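Local structure of CG8862 (Drosophila melanogaster, 3ISM) at residues B[55-65]-B[103-111]; B[86-97]-B[177-186]. The protein probably cuts DNA and RNA as a magnesium-dependent endonuclease of the mitochondrial EndoG type, and is bound here by its inhibitor EndoGI. All coordinates share one frame; numbering follows the deposited sequence.

Interaction 1: B[55-65]-B[103-111]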
loop_
_atom_site.group_PDB
_atom_site.type_symbol
_atom_site.label_atom_id
_atom_site.label_comp_id
_atom_site.label_asym_id
_atom_site.label_seq_id
_atom_site.Cartn_x
_atom_site.Cartn_y
_atom_site.Cartn_z
ATOM N N GLU B 55 8.125 -20.012 -5.424
ATOM C CA GLU B 55 9.128 -20.927 -5.982
ATOM C C GLU B 55 8.928 -22.309 -5.392
ATOM O O GLU B 55 8.515 -22.448 -4.245
ATOM C CB GLU B 55 10.546 -20.446 -5.668
ATOM C CG GLU B 55 10.946 -19.073 -6.278
ATOM C CD GLU B 55 12.260 -18.532 -5.679
ATOM O OE1 GLU B 55 12.312 -18.310 -4.450
ATOM O OE2 GLU B 55 13.238 -18.328 -6.431
ATOM N N HIS B 56 9.209 -23.328 -6.198
ATOM C CA HIS B 56 9.244 -24.690 -5.727
ATOM C C HIS B 56 10.627 -25.227 -6.070
ATOM O O HIS B 56 10.944 -25.426 -7.237
ATOM C CB HIS B 56 8.127 -25.533 -6.368
ATOM C CG HIS B 56 8.403 -27.011 -6.358
ATOM N ND1 HIS B 56 8.304 -27.790 -7.488
ATOM C CD2 HIS B 56 8.801 -27.841 -5.362
ATOM C CE1 HIS B 56 8.625 -29.041 -7.190
ATOM N NE2 HIS B 56 8.936 -29.097 -5.907
ATOM N N LEU B 57 11.439 -25.446 -5.038
ATOM C CA LEU B 57 12.830 -25.842 -5.203
ATOM C C LEU B 57 13.031 -27.324 -4.907
ATOM O O LEU B 57 12.417 -27.887 -3.978
ATOM C CB LEU B 57 13.754 -25.022 -4.287
ATOM C CG LEU B 57 13.497 -23.521 -4.090
ATOM C CD1 LEU B 57 14.580 -22.939 -3.162
ATOM C CD2 LEU B 57 13.438 -22.740 -5.413
ATOM N N THR B 58 13.883 -27.940 -5.722
ATOM C CA THR B 58 14.407 -29.257 -5.461
ATOM C C THR B 58 15.940 -29.169 -5.458
ATOM O O THR B 58 16.520 -28.141 -5.843
ATOM C CB THR B 58 13.954 -30.269 -6.539
ATOM O OG1 THR B 58 14.365 -29.798 -7.826
ATOM C CG2 THR B 58 12.427 -30.441 -6.528
ATOM N N ALA B 59 16.588 -30.237 -5.007
ATOM C CA ALA B 59 18.042 -30.348 -5.056
ATOM C C ALA B 59 18.525 -30.177 -6.500
ATOM O O ALA B 59 19.558 -29.549 -6.742
ATOM C CB ALA B 59 18.510 -31.717 -4.500
ATOM N N GLU B 60 17.781 -30.743 -7.452
ATOM C CA GLU B 60 18.167 -30.639 -8.849
ATOM C C GLU B 60 18.122 -29.194 -9.349
ATOM O O GLU B 60 19.023 -28.762 -10.067
ATOM C CB GLU B 60 17.306 -31.518 -9.747
ATOM C CG GLU B 60 17.812 -31.512 -11.182
ATOM C CD GLU B 60 17.098 -32.471 -12.108
ATOM O OE1 GLU B 60 15.904 -32.779 -11.883
ATOM O OE2 GLU B 60 17.742 -32.906 -13.080
ATOM N N SER B 61 17.085 -28.456 -8.970
ATOM C CA SER B 61 16.874 -27.130 -9.527
ATOM C C SER B 61 17.740 -26.017 -8.904
ATOM O O SER B 61 17.789 -24.903 -9.426
ATOM C CB SER B 61 15.380 -26.772 -9.518
ATOM O OG SER B 61 14.929 -26.368 -8.242
ATOM N N VAL B 62 18.411 -26.313 -7.792
ATOM C CA VAL B 62 19.270 -25.333 -7.125
ATOM C C VAL B 62 20.732 -25.769 -7.247
ATOM O O VAL B 62 21.638 -25.080 -6.765
ATOM C CB VAL B 62 18.914 -25.171 -5.625
ATOM C CG1 VAL B 62 17.431 -24.793 -5.446
ATOM C CG2 VAL B 62 19.306 -26.453 -4.821
ATOM N N ALA B 63 20.949 -26.913 -7.895
ATOM C CA ALA B 63 22.289 -27.447 -8.079
ATOM C C ALA B 63 23.066 -26.631 -9.111
ATOM O O ALA B 63 22.513 -26.238 -10.146
ATOM C CB ALA B 63 22.240 -28.926 -8.494
ATOM N N LYS B 64 24.349 -26.393 -8.826
ATOM C CA LYS B 64 25.221 -25.686 -9.762
ATOM C C LYS B 64 25.316 -26.442 -11.074
ATOM O O LYS B 64 25.622 -27.629 -11.109
ATOM C CB LYS B 64 26.605 -25.416 -9.167
ATOM C CG LYS B 64 26.626 -24.185 -8.263
ATOM C CD LYS B 64 28.045 -23.793 -7.893
ATOM C CE LYS B 64 28.068 -22.769 -6.763
ATOM N NZ LYS B 64 29.471 -22.517 -6.319
ATOM N N ASN B 65 25.010 -25.727 -12.149
ATOM C CA ASN B 65 24.922 -26.287 -13.483
ATOM C C ASN B 65 25.909 -25.557 -14.388
ATOM O O ASN B 65 25.835 -24.334 -14.537
ATOM C CB ASN B 65 23.484 -26.114 -13.986
ATOM C CG ASN B 65 23.242 -26.752 -15.346
ATOM O OD1 ASN B 65 24.084 -27.466 -15.873
ATOM N ND2 ASN B 65 22.068 -26.497 -15.912
ATOM N N ALA B 103 12.785 -13.601 -6.453
ATOM C CA ALA B 103 13.149 -14.959 -6.825
ATOM C C ALA B 103 14.624 -14.921 -7.223
ATOM O O ALA B 103 14.968 -14.354 -8.273
ATOM C CB ALA B 103 12.303 -15.449 -8.008
ATOM N N ALA B 104 15.484 -15.496 -6.380
ATOM C CA ALA B 104 16.942 -15.447 -6.577
ATOM C C ALA B 104 17.397 -16.239 -7.798
ATOM O O ALA B 104 16.843 -17.296 -8.119
ATOM C CB ALA B 104 17.678 -15.943 -5.325
ATOM N N ALA B 105 18.408 -15.714 -8.477
ATOM C CA ALA B 105 18.930 -16.329 -9.692
ATOM C C ALA B 105 19.468 -17.746 -9.435
ATOM O O ALA B 105 19.374 -18.629 -10.302
ATOM C CB ALA B 105 20.005 -15.446 -10.276
ATOM N N GLY B 106 19.996 -17.958 -8.225
ATOM C CA GLY B 106 20.554 -19.241 -7.802
ATOM C C GLY B 106 19.542 -20.335 -7.492
ATOM O O GLY B 106 19.908 -21.490 -7.275
ATOM N N ASN B 107 18.271 -19.975 -7.439
ATOM C CA ASN B 107 17.210 -20.942 -7.190
ATOM C C ASN B 107 16.733 -21.581 -8.500
ATOM O O ASN B 107 15.813 -22.413 -8.504
ATOM C CB ASN B 107 16.019 -20.231 -6.534
ATOM C CG ASN B 107 16.354 -19.630 -5.188
ATOM O OD1 ASN B 107 17.323 -20.021 -4.541
ATOM N ND2 ASN B 107 15.533 -18.684 -4.745
ATOM N N HIS B 108 17.320 -21.154 -9.620
ATOM C CA HIS B 108 16.784 -21.504 -10.944
ATOM C C HIS B 108 17.865 -21.853 -11.934
ATOM O O HIS B 108 18.195 -21.068 -12.817
ATOM C CB HIS B 108 15.861 -20.391 -11.461
ATOM C CG HIS B 108 14.826 -20.001 -10.463
ATOM N ND1 HIS B 108 13.722 -20.784 -10.202
ATOM C CD2 HIS B 108 14.779 -18.973 -9.585
ATOM C CE1 HIS B 108 13.021 -20.235 -9.225
ATOM N NE2 HIS B 108 13.643 -19.137 -8.830
ATOM N N ARG B 109 18.394 -23.062 -11.791
ATOM C CA ARG B 109 19.574 -23.471 -12.532
ATOM C C ARG B 109 19.355 -24.673 -13.443
ATOM O O ARG B 109 20.316 -25.252 -13.935
ATOM C CB ARG B 109 20.714 -23.757 -11.564
ATOM C CG ARG B 109 21.295 -22.511 -10.920
ATOM C CD ARG B 109 22.132 -22.935 -9.748
ATOM N NE ARG B 109 23.046 -21.902 -9.290
ATOM C CZ ARG B 109 23.479 -21.808 -8.035
ATOM N NH1 ARG B 109 23.055 -22.678 -7.121
ATOM N NH2 ARG B 109 24.310 -20.826 -7.691
ATOM N N LEU B 110 18.098 -25.034 -13.679
ATOM C CA LEU B 110 17.786 -26.096 -14.626
ATOM C C LEU B 110 18.175 -25.706 -16.054
ATOM O O LEU B 110 18.604 -26.549 -16.841
ATOM C CB LEU B 110 16.303 -26.459 -14.561
ATOM C CG LEU B 110 15.832 -27.161 -13.284
ATOM C CD1 LEU B 110 14.315 -27.290 -13.285
ATOM C CD2 LEU B 110 16.526 -28.530 -13.127
ATOM N N HIS B 111 18.027 -24.421 -16.376
ATOM C CA HIS B 111 18.324 -23.931 -17.718
ATOM C C HIS B 111 18.675 -22.451 -17.677
ATOM O O HIS B 111 18.203 -21.723 -16.801
ATOM C CB HIS B 111 17.125 -24.150 -18.647
ATOM C CG HIS B 111 17.468 -24.061 -20.103
ATOM N ND1 HIS B 111 17.406 -22.880 -20.814
ATOM C CD2 HIS B 111 17.887 -25.008 -20.980
ATOM C CE1 HIS B 111 17.766 -23.105 -22.067
ATOM N NE2 HIS B 111 18.066 -24.386 -22.193
HETATM O O HOH W 1 14.124 -16.514 -3.793
HETATM O O HOH W 2 13.367 -24.232 -8.961
#
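Glu-55 turns its CG anti to its own carbonyl carbon (chi1 -63°) and extends from there, which carries OE2 to Asn-107 and His-108. Asn-107 holds its CG in the same orientation (chi1 -62°) and presents its amide to the carboxylate. Two donors grip OE2. His-108 NE2 donates a hydrogen bond to Glu-55 OE2 at 2.6 Å, on the anti lone pair. Asn-107 ND2 reaches Glu-55 OE2 at 2.9 Å on the syn side, in a nearly straight bond. The other oxygen, Glu-55 OE1, accepts a hydrogen bond from a water that also accepts from Ala-104 N. His-108 ND1 is bonded to Asp-38, so both ring nitrogens are fixed.

The contact joins strand 49-57 of the mixed sheet, and the short helix 59-62 that follows, to the loop after strand 98-101. That loop runs on from His-101, the predicted proton acceptor of this His-Me finger nuclease. Ala-104 packs against Glu-141, a known magnesium-binding residue of this protein.

Farther along, Arg-109 N bonds to Ser-61 O at 3.1 Å. The Arg-109 guanidinium lies between Lys-64 CG on one face and Gly-106 CA on the other. Its NH1 reaches Val-62 O at 2.8 Å, from above the carbonyl plane. Asn-65 ND2 donates to Arg-109 O at 2.9 Å. Leu-110 CG rests on Ser-61 CB, 3.8 Å away.

Interaction 2: B[86-97]-B[177-186]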
loop_
_atom_site.group_PDB
_atom_site.type_symbol
_atom_site.label_atom_id
_atom_site.label_comp_id
_atom_site.label_asym_id
_atom_site.label_seq_id
_atom_site.Cartn_x
_atom_site.Cartn_y
_atom_site.Cartn_z
ATOM N N ARG B 86 6.209 0.144 -14.974
ATOM C CA ARG B 86 7.512 -0.526 -15.072
ATOM C C ARG B 86 8.589 0.181 -14.286
ATOM O O ARG B 86 8.774 1.385 -14.447
ATOM C CB ARG B 86 8.004 -0.506 -16.494
ATOM C CG ARG B 86 7.567 -1.636 -17.332
ATOM C CD ARG B 86 8.018 -1.394 -18.755
ATOM N NE ARG B 86 6.969 -1.798 -19.678
ATOM C CZ ARG B 86 7.010 -1.610 -20.987
ATOM N NH1 ARG B 86 8.061 -1.029 -21.547
ATOM N NH2 ARG B 86 5.996 -2.032 -21.730
ATOM N N SER B 87 9.334 -0.557 -13.475
ATOM C CA SER B 87 10.611 -0.031 -13.004
ATOM C C SER B 87 11.655 -0.111 -14.125
ATOM O O SER B 87 11.597 -1.001 -15.005
ATOM C CB SER B 87 11.100 -0.747 -11.746
ATOM O OG SER B 87 11.152 -2.151 -11.944
ATOM N N GLN B 88 12.589 0.840 -14.093
ATOM C CA GLN B 88 13.654 0.932 -15.070
ATOM C C GLN B 88 14.999 1.004 -14.362
ATOM O O GLN B 88 15.082 1.424 -13.205
ATOM C CB GLN B 88 13.450 2.169 -15.955
ATOM C CG GLN B 88 12.130 2.165 -16.758
ATOM C CD GLN B 88 12.180 1.236 -17.984
ATOM O OE1 GLN B 88 13.256 0.829 -18.431
ATOM N NE2 GLN B 88 11.008 0.914 -18.534
ATOM N N ASN B 89 16.054 0.595 -15.054
ATOM C CA ASN B 89 17.418 0.763 -14.534
ATOM C C ASN B 89 17.710 2.201 -14.083
ATOM O O ASN B 89 18.351 2.394 -13.049
ATOM C CB ASN B 89 18.473 0.264 -15.535
ATOM C CG ASN B 89 18.573 -1.253 -15.561
ATOM O OD1 ASN B 89 18.429 -1.918 -14.533
ATOM N ND2 ASN B 89 18.812 -1.810 -16.742
ATOM N N THR B 90 17.183 3.189 -14.814
ATOM C CA THR B 90 17.293 4.606 -14.414
ATOM C C THR B 90 16.798 4.903 -12.994
ATOM O O THR B 90 17.353 5.766 -12.316
ATOM C CB THR B 90 16.584 5.583 -15.398
ATOM O OG1 THR B 90 15.199 5.223 -15.550
ATOM C CG2 THR B 90 17.263 5.592 -16.744
ATOM N N ASP B 91 15.780 4.176 -12.537
ATOM C CA ASP B 91 15.222 4.370 -11.190
ATOM C C ASP B 91 16.173 3.974 -10.061
ATOM O O ASP B 91 16.159 4.581 -8.988
ATOM C CB ASP B 91 13.927 3.574 -11.031
ATOM C CG ASP B 91 12.815 4.055 -11.963
ATOM O OD1 ASP B 91 12.561 5.275 -12.001
ATOM O OD2 ASP B 91 12.186 3.198 -12.631
ATOM N N TYR B 92 16.978 2.946 -10.319
ATOM C CA TYR B 92 17.878 2.335 -9.333
ATOM C C TYR B 92 19.274 2.937 -9.354
ATOM O O TYR B 92 19.994 2.854 -8.349
ATOM C CB TYR B 92 18.032 0.842 -9.625
ATOM C CG TYR B 92 16.867 0.005 -9.189
ATOM C CD1 TYR B 92 15.794 -0.230 -10.047
ATOM C CD2 TYR B 92 16.825 -0.545 -7.913
ATOM C CE1 TYR B 92 14.704 -1.010 -9.642
ATOM C CE2 TYR B 92 15.746 -1.326 -7.506
ATOM C CZ TYR B 92 14.692 -1.547 -8.375
ATOM O OH TYR B 92 13.630 -2.314 -7.969
ATOM N N ARG B 93 19.666 3.489 -10.506
ATOM C CA ARG B 93 21.014 4.032 -10.690
ATOM C C ARG B 93 21.282 5.140 -9.697
ATOM O O ARG B 93 20.546 6.130 -9.647
ATOM C CB ARG B 93 21.227 4.566 -12.110
ATOM C CG ARG B 93 22.688 4.949 -12.401
ATOM C CD ARG B 93 22.792 5.967 -13.521
ATOM N NE ARG B 93 24.154 6.484 -13.688
ATOM C CZ ARG B 93 24.544 7.715 -13.349
ATOM N NH1 ARG B 93 23.673 8.573 -12.823
ATOM N NH2 ARG B 93 25.805 8.096 -13.544
ATOM N N ARG B 94 22.331 4.939 -8.902
ATOM C CA ARG B 94 22.798 5.890 -7.894
ATOM C C ARG B 94 21.719 6.264 -6.875
ATOM O O ARG B 94 21.698 7.377 -6.339
ATOM C CB ARG B 94 23.453 7.111 -8.555
ATOM C CG ARG B 94 24.807 6.767 -9.200
ATOM C CD ARG B 94 25.514 7.972 -9.819
ATOM N NE ARG B 94 26.788 7.563 -10.415
ATOM C CZ ARG B 94 27.777 8.390 -10.748
ATOM N NH1 ARG B 94 27.663 9.698 -10.544
ATOM N NH2 ARG B 94 28.891 7.908 -11.283
ATOM N N SER B 95 20.841 5.304 -6.604
ATOM C CA SER B 95 19.763 5.466 -5.642
ATOM C C SER B 95 20.210 5.152 -4.219
ATOM O O SER B 95 19.558 5.552 -3.253
ATOM C CB SER B 95 18.597 4.550 -6.015
ATOM O OG SER B 95 18.979 3.179 -5.964
ATOM N N GLY B 96 21.318 4.432 -4.101
ATOM C CA GLY B 96 21.790 3.933 -2.821
ATOM C C GLY B 96 21.222 2.556 -2.535
ATOM O O GLY B 96 21.333 2.056 -1.409
ATOM N N TYR B 97 20.613 1.939 -3.549
ATOM C CA TYR B 97 19.965 0.630 -3.402
ATOM C C TYR B 97 20.343 -0.336 -4.522
ATOM O O TYR B 97 20.595 0.065 -5.658
ATOM C CB TYR B 97 18.433 0.772 -3.367
ATOM C CG TYR B 97 17.916 1.597 -2.215
ATOM C CD1 TYR B 97 17.835 1.058 -0.930
ATOM C CD2 TYR B 97 17.520 2.919 -2.408
ATOM C CE1 TYR B 97 17.386 1.814 0.134
ATOM C CE2 TYR B 97 17.064 3.690 -1.349
ATOM C CZ TYR B 97 16.998 3.129 -0.078
ATOM O OH TYR B 97 16.537 3.896 0.978
ATOM N N GLU B 177 10.776 5.349 1.355
ATOM C CA GLU B 177 11.341 6.096 0.255
ATOM C C GLU B 177 10.816 5.490 -1.027
ATOM O O GLU B 177 10.545 4.281 -1.095
ATOM C CB GLU B 177 12.885 6.066 0.306
ATOM C CG GLU B 177 13.547 6.863 -0.822
ATOM C CD GLU B 177 15.072 6.934 -0.760
ATOM O OE1 GLU B 177 15.707 6.437 0.202
ATOM O OE2 GLU B 177 15.640 7.505 -1.709
ATOM N N VAL B 178 10.604 6.351 -2.019
ATOM C CA VAL B 178 10.327 5.911 -3.380
ATOM C C VAL B 178 11.425 6.504 -4.255
ATOM O O VAL B 178 11.775 7.680 -4.116
ATOM C CB VAL B 178 8.910 6.328 -3.871
ATOM C CG1 VAL B 178 7.832 5.531 -3.127
ATOM C CG2 VAL B 178 8.672 7.836 -3.721
ATOM N N ILE B 179 11.994 5.683 -5.130
ATOM C CA ILE B 179 13.140 6.123 -5.921
ATOM C C ILE B 179 12.842 6.292 -7.421
ATOM O O ILE B 179 12.062 5.546 -8.002
ATOM C CB ILE B 179 14.381 5.197 -5.699
ATOM C CG1 ILE B 179 14.054 3.747 -6.072
ATOM C CG2 ILE B 179 14.862 5.294 -4.244
ATOM C CD1 ILE B 179 15.279 2.799 -6.061
ATOM N N GLY B 180 13.486 7.284 -8.023
ATOM C CA GLY B 180 13.439 7.504 -9.464
ATOM C C GLY B 180 12.147 8.134 -9.935
ATOM O O GLY B 180 11.179 8.250 -9.167
ATOM N N ALA B 181 12.131 8.524 -11.208
ATOM C CA ALA B 181 10.930 9.079 -11.853
ATOM C C ALA B 181 9.748 8.126 -11.778
ATOM O O ALA B 181 8.611 8.560 -11.716
ATOM C CB ALA B 181 11.225 9.458 -13.309
ATOM N N ASN B 182 10.009 6.825 -11.741
ATOM C CA ASN B 182 8.915 5.859 -11.643
ATOM C C ASN B 182 8.488 5.555 -10.218
ATOM O O ASN B 182 7.658 4.698 -10.002
ATOM C CB ASN B 182 9.223 4.590 -12.435
ATOM C CG ASN B 182 9.373 4.870 -13.936
ATOM O OD1 ASN B 182 8.506 5.495 -14.534
ATOM N ND2 ASN B 182 10.479 4.430 -14.529
ATOM N N THR B 183 9.037 6.296 -9.257
ATOM C CA THR B 183 8.693 6.148 -7.845
ATOM C C THR B 183 8.625 4.690 -7.400
ATOM O O THR B 183 7.593 4.205 -6.955
ATOM C CB THR B 183 7.395 6.911 -7.474
ATOM O OG1 THR B 183 6.282 6.295 -8.115
ATOM C CG2 THR B 183 7.470 8.390 -7.931
ATOM N N VAL B 184 9.747 3.991 -7.531
ATOM C CA VAL B 184 9.832 2.598 -7.094
ATOM C C VAL B 184 9.922 2.570 -5.557
ATOM O O VAL B 184 10.786 3.222 -4.975
ATOM C CB VAL B 184 11.021 1.871 -7.771
ATOM C CG1 VAL B 184 11.107 0.376 -7.330
ATOM C CG2 VAL B 184 10.876 1.955 -9.273
ATOM N N ALA B 185 9.003 1.845 -4.913
ATOM C CA ALA B 185 8.955 1.792 -3.458
ATOM C C ALA B 185 10.147 1.046 -2.854
ATOM O O ALA B 185 10.574 0.014 -3.380
ATOM C CB ALA B 185 7.672 1.151 -3.003
ATOM N N VAL B 186 10.674 1.577 -1.753
ATOM C CA VAL B 186 11.712 0.905 -0.980
ATOM C C VAL B 186 11.057 0.270 0.248
ATOM O O VAL B 186 10.705 0.959 1.218
ATOM C CB VAL B 186 12.853 1.853 -0.553
ATOM C CG1 VAL B 186 13.922 1.066 0.223
ATOM C CG2 VAL B 186 13.489 2.580 -1.788
HETATM O O HOH W 3 17.646 7.669 -3.128
#
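Asp-91 and Asn-182 hold each other through two bonds, one from the backbone and one from the side chain. Asn-182 N donates to Asp-91 OD1 at 3.0 Å. Asn-182 CG lies anti to its carbonyl carbon (chi1 -63°), which brings ND2 to Asp-91 OD2 at 2.8 Å, on the syn lone pair and in the plane of its own amide. The carboxylate and amide planes stand 76° apart. Asp-91 OD2 also accepts from Gln-88 N at 2.8 Å, on its anti side, so both oxygens are satisfied by N-H groups. An alanine in place of Asp-91 removes the acceptor of Asn-182 N, Asn-182 ND2 and Gln-88 N, and is likely to leave the turn less firmly tied to helix 89-92.

That turn, type I from Gly-180 to Thr-183, links strands 172-179 and 184-185 through a G1 beta bulge. Gly-180 has positive phi, and a CB there would clash with Asp-91 OD1.

At the other end Tyr-97 OH donates to Glu-177 OE1 at 2.8 Å, from above the carboxylate plane. A water bridges Glu-177 OE2 and Ser-95 O. Ser-95 OG accepts from Tyr-97 N, which makes an ST turn, and itself donates to Tyr-92 O. Val-186 CG2 makes a CH-pi contact with the Tyr-97 ring, 4.0 Å from its centroid. Ile-179 CD1 lies over a face of the Tyr-92 ring. Glu-177 and Val-178 pair with a strand of the second subunit. Apolar groups lie between the two carboxylates, and the N-H donors round Asp-91 would be expected to favour its ionised form.

Interaction 1 and interaction 2 lie about 28 Å apart between centres and about 11 Å between nearest atoms, without touching. Their segments alternate along the chain: 55-65, 86-97, 103-111, 177-186. Strand 98-101, which carries the predicted active-site His-101, runs between 86-97 and 103-111, so segment 86-97 leads into it and segment 103-111 leads out of it. Interaction 1 ties this region to strand 49-57 of the mixed sheet, close to the magnesium ion. Interaction 2 ties it to the small three-stranded sheet. The segments on both sides of the active-site strand are therefore anchored, one to the main sheet and one to the small sheet that runs on into the second subunit.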